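Local coordinates for protein pyridine synthase TbtD (Thermobispora bispora, PDB 5WA4) that probably forms the central pyridine ring of the thiopeptide thiomuracin by a formal [4+2] aza-cycloaddition, acting on a precursor peptide whose leader segment it binds, at residues D170-T175 with H245-V250; A174-A178 with A231-E235. One frame throughout, in Å; residues are numbered along the deposited sequence.

Contact 1. Residues D170-T175 with H245-V250; sequences DLVVAT and HVREWV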
# COMPACT_ATOMS: atom_id res chain seq x y z
N ASP E 170 30.42 -15.96 -19.41
CA ASP E 170 31.56 -15.12 -19.77
C ASP E 170 31.12 -13.66 -20.05
O ASP E 170 31.63 -12.73 -19.41
CB ASP E 170 32.31 -15.68 -20.99
CG ASP E 170 32.99 -17.05 -20.74
OD1 ASP E 170 33.27 -17.40 -19.58
OD2 ASP E 170 33.29 -17.75 -21.73
N LEU E 171 30.18 -13.47 -20.97
CA LEU E 171 29.72 -12.13 -21.33
C LEU E 171 29.20 -11.35 -20.14
O LEU E 171 29.63 -10.22 -19.88
CB LEU E 171 28.64 -12.19 -22.41
CG LEU E 171 29.15 -12.77 -23.72
CD1 LEU E 171 28.09 -12.71 -24.83
CD2 LEU E 171 30.45 -12.08 -24.13
N VAL E 172 28.28 -11.95 -19.40
CA VAL E 172 27.70 -11.30 -18.22
C VAL E 172 28.78 -10.87 -17.22
O VAL E 172 28.79 -9.73 -16.78
CB VAL E 172 26.67 -12.23 -17.55
CG1 VAL E 172 26.62 -12.04 -16.05
CG2 VAL E 172 25.30 -12.03 -18.17
N VAL E 173 29.69 -11.77 -16.88
CA VAL E 173 30.77 -11.44 -15.95
C VAL E 173 31.68 -10.33 -16.49
O VAL E 173 32.10 -9.45 -15.74
CB VAL E 173 31.65 -12.70 -15.65
CG1 VAL E 173 32.84 -12.34 -14.77
CG2 VAL E 173 30.83 -13.79 -15.00
N ALA E 174 31.98 -10.37 -17.79
CA ALA E 174 32.96 -9.47 -18.39
C ALA E 174 32.46 -8.02 -18.39
O ALA E 174 33.21 -7.09 -18.06
CB ALA E 174 33.30 -9.91 -19.80
N THR E 175 31.19 -7.86 -18.77
CA THR E 175 30.54 -6.56 -18.73
C THR E 175 30.53 -5.95 -17.32
O THR E 175 30.81 -4.75 -17.15
CB THR E 175 29.11 -6.68 -19.27
OG1 THR E 175 29.17 -7.18 -20.61
CG2 THR E 175 28.42 -5.32 -19.29
N HIS E 245 36.77 -13.91 -27.33
CA HIS E 245 35.42 -13.35 -27.45
C HIS E 245 34.99 -12.42 -26.28
O HIS E 245 34.06 -11.61 -26.43
CB HIS E 245 34.39 -14.48 -27.56
CG HIS E 245 34.11 -15.12 -26.25
ND1 HIS E 245 35.05 -15.85 -25.56
CD2 HIS E 245 33.01 -15.08 -25.46
CE1 HIS E 245 34.53 -16.26 -24.41
NE2 HIS E 245 33.30 -15.80 -24.33
N VAL E 246 35.61 -12.58 -25.11
CA VAL E 246 35.37 -11.66 -24.01
C VAL E 246 35.96 -10.29 -24.37
O VAL E 246 35.32 -9.25 -24.17
CB VAL E 246 35.97 -12.18 -22.68
CG1 VAL E 246 36.33 -11.03 -21.74
CG2 VAL E 246 34.99 -13.13 -22.01
N ARG E 247 37.17 -10.31 -24.92
CA ARG E 247 37.86 -9.09 -25.30
C ARG E 247 37.10 -8.29 -26.34
O ARG E 247 37.04 -7.06 -26.25
CB ARG E 247 39.28 -9.37 -25.80
CG ARG E 247 40.15 -9.54 -24.64
CD ARG E 247 41.06 -8.33 -24.45
NE ARG E 247 41.10 -8.12 -23.01
CZ ARG E 247 41.59 -7.05 -22.39
NH1 ARG E 247 42.15 -6.06 -23.06
NH2 ARG E 247 41.51 -6.96 -21.07
N GLU E 248 36.49 -8.96 -27.31
CA GLU E 248 35.81 -8.13 -28.27
C GLU E 248 34.48 -7.67 -27.74
O GLU E 248 34.02 -6.60 -28.13
CB GLU E 248 35.61 -8.79 -29.62
CG GLU E 248 36.77 -8.41 -30.47
CD GLU E 248 36.39 -7.67 -31.74
OE1 GLU E 248 35.18 -7.48 -32.01
OE2 GLU E 248 37.33 -7.19 -32.42
N TRP E 249 33.90 -8.44 -26.83
CA TRP E 249 32.65 -8.01 -26.24
C TRP E 249 32.88 -6.70 -25.55
O TRP E 249 32.21 -5.72 -25.88
CB TRP E 249 32.10 -9.04 -25.26
CG TRP E 249 30.74 -8.62 -24.73
CD1 TRP E 249 30.42 -8.29 -23.43
CD2 TRP E 249 29.54 -8.45 -25.49
NE1 TRP E 249 29.09 -7.95 -23.35
CE2 TRP E 249 28.53 -8.04 -24.60
CE3 TRP E 249 29.22 -8.60 -26.83
CZ2 TRP E 249 27.24 -7.79 -25.01
CZ3 TRP E 249 27.93 -8.35 -27.24
CH2 TRP E 249 26.96 -7.95 -26.34
N VAL E 250 33.79 -6.68 -24.58
CA VAL E 250 34.09 -5.46 -23.85
C VAL E 250 34.39 -4.29 -24.79
O VAL E 250 33.71 -3.26 -24.76
CB VAL E 250 35.27 -5.64 -22.91
CG1 VAL E 250 35.69 -4.28 -22.36
CG2 VAL E 250 34.92 -6.60 -21.78
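L171 and W249 meet nearly at a right angle: the CD2 methyl of the leucine lies over one face of the indole, displaced toward the CB end of the ring, with CD2 3.5 Å from W249 CG. Because CD2 stands 3.9 Å from the centroid of the five-membered ring, the contact counts as a CH-pi interaction as well as apolar packing. W249 reaches this place with CG anti to the backbone N (chi1 -176°), which lays the indole across helix 164-178. One methyl then meets the ring face, while T175 OG1 lies in the indole plane, at its edge. The hydrogen bond from W249 NE1 to T175 OG1 is 2.8 Å long but bent, at 135°, consistent with NE1 also serving T321 OG1 of helix 307-328. T175 OG1 accepts from W249 NE1, donates to L171 O one turn back, from above the carbonyl plane, and is also hydrogen-bonded to T321 OG1, so threonine suits a buried helix face where one hydroxyl has several neighbours. Beside this pair the surface is small and apolar. A174 CB touches V246 CG1 at 3.8 Å and, more loosely, V250 CG2, the short alanine admitting the two branched valines. At the other end D170 and H245 also cross at about a right angle. D170 OD2 lies at the ring edge, 3.3 Å from H245 NE2, although the firm ionic partner of the aspartate is R226 of helix 220-235, through OD1. H324 stacks on W249, adding an aromatic neighbour from helix 307-328. The axes of the two short segments come within 9.6 Å and cross at -50°, consistent with ridges-into-grooves packing of alpha-helices, here in the buried helical core of a lantibiotic dehydratase C-terminal family fold.

Contact 2. Residues A174-A178 with A231-E235; sequences ATAHA and ASSAE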
# COMPACT_ATOMS: atom_id res chain seq x y z
N ALA E 174 31.98 -10.37 -17.79
CA ALA E 174 32.96 -9.47 -18.39
C ALA E 174 32.46 -8.02 -18.39
O ALA E 174 33.21 -7.09 -18.06
CB ALA E 174 33.30 -9.91 -19.80
N THR E 175 31.19 -7.86 -18.77
CA THR E 175 30.54 -6.56 -18.73
C THR E 175 30.53 -5.95 -17.32
O THR E 175 30.81 -4.75 -17.15
CB THR E 175 29.11 -6.68 -19.27
OG1 THR E 175 29.17 -7.18 -20.61
CG2 THR E 175 28.42 -5.32 -19.29
N ALA E 176 30.22 -6.76 -16.30
CA ALA E 176 30.16 -6.21 -14.94
C ALA E 176 31.54 -5.86 -14.44
O ALA E 176 31.68 -5.00 -13.57
CB ALA E 176 29.51 -7.16 -13.98
N HIS E 177 32.58 -6.52 -14.95
CA HIS E 177 33.93 -6.25 -14.45
C HIS E 177 34.52 -5.03 -15.15
O HIS E 177 35.06 -4.12 -14.52
CB HIS E 177 34.86 -7.45 -14.61
CG HIS E 177 36.15 -7.30 -13.87
ND1 HIS E 177 36.21 -6.90 -12.55
CD2 HIS E 177 37.43 -7.43 -14.28
CE1 HIS E 177 37.47 -6.83 -12.17
NE2 HIS E 177 38.24 -7.14 -13.20
N ALA E 178 34.39 -5.01 -16.47
CA ALA E 178 35.02 -4.01 -17.30
C ALA E 178 34.24 -2.69 -17.31
O ALA E 178 34.82 -1.63 -17.13
CB ALA E 178 35.20 -4.54 -18.72
N ALA E 231 37.48 -12.30 -15.88
CA ALA E 231 37.79 -10.96 -15.44
C ALA E 231 39.14 -10.54 -16.02
O ALA E 231 39.29 -9.41 -16.47
CB ALA E 231 37.78 -10.88 -13.93
N SER E 232 40.11 -11.46 -16.03
CA SER E 232 41.44 -11.22 -16.59
C SER E 232 41.38 -10.78 -18.06
O SER E 232 41.94 -9.75 -18.42
CB SER E 232 42.33 -12.47 -16.48
OG SER E 232 42.67 -12.76 -15.13
N SER E 233 40.70 -11.55 -18.90
CA SER E 233 40.51 -11.16 -20.30
C SER E 233 39.66 -9.91 -20.46
O SER E 233 39.43 -9.45 -21.57
CB SER E 233 39.87 -12.29 -21.11
OG SER E 233 40.81 -13.29 -21.43
N ALA E 234 39.18 -9.38 -19.35
CA ALA E 234 38.32 -8.23 -19.42
C ALA E 234 39.07 -6.94 -19.10
O ALA E 234 38.63 -5.86 -19.51
CB ALA E 234 37.16 -8.40 -18.49
N GLU E 235 40.21 -7.06 -18.42
CA GLU E 235 40.97 -5.89 -17.99
C GLU E 235 42.34 -5.70 -18.65
O GLU E 235 42.64 -4.61 -19.12
CB GLU E 235 41.12 -5.90 -16.47
CG GLU E 235 41.81 -7.11 -15.88
CD GLU E 235 41.84 -7.09 -14.35
OE1 GLU E 235 40.91 -6.53 -13.74
OE2 GLU E 235 42.81 -7.62 -13.76
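A chi1 of -169° swings the H177 imidazole away from its own backbone N and out to helix 220-235, where E235 comes to meet it: the glutamate starts from a chi1 of 58°, between backbone N and carbonyl carbon, and then runs extended. The result is a His-carboxylate hydrogen bond at one end of a helix-helix packing contact. H177 NE2 donates to E235 OE1 over 2.8 Å. The oxygen is met from above the carboxylate plane, the two flat groups being turned 32° apart, and it sits somewhat tilted from the plane of the ring. Histidine suits this place because both its nitrogens can be used: ND1 accepts the backbone N-H of L184, at the start of helix 184-201, while NE2 donates to E235, so the ring's rotation is fixed from both ends. Alanines let the backbones come close. A174 and A234 have their CA atoms 5.6 Å apart, and the CB of A234 lies near those of both A174 and A178, at 4.3 Å from A174 CB. Y350 of helix 332-352 also touches H177 and A231. Against one face of the imidazole lies the methyl of A231 in a CH-pi contact, its CB 3.5 Å from H177 CD2.

Overall arrangement
Followed from the N terminus, the chain passes the four-stranded sheet and helix 135-159 before entering helix 164-178, from which both contacts start, sharing A174 and T175. Helices 184-201 and 205-218 come next. Helix 220-235 then returns to the end of helix 164-178, where contact 2 closes the shorter loop; helix 244-265 follows and packs one turn earlier, so contact 1 closes a longer loop that encloses that of contact 2. The two nest and do not cross. The centres of contact 1 and contact 2 lie about 6 Å apart. R247, its NE probably hydrogen-bonded to S233 O, ties helix 244-265 to helix 220-235 and so completes a triangle of three helices.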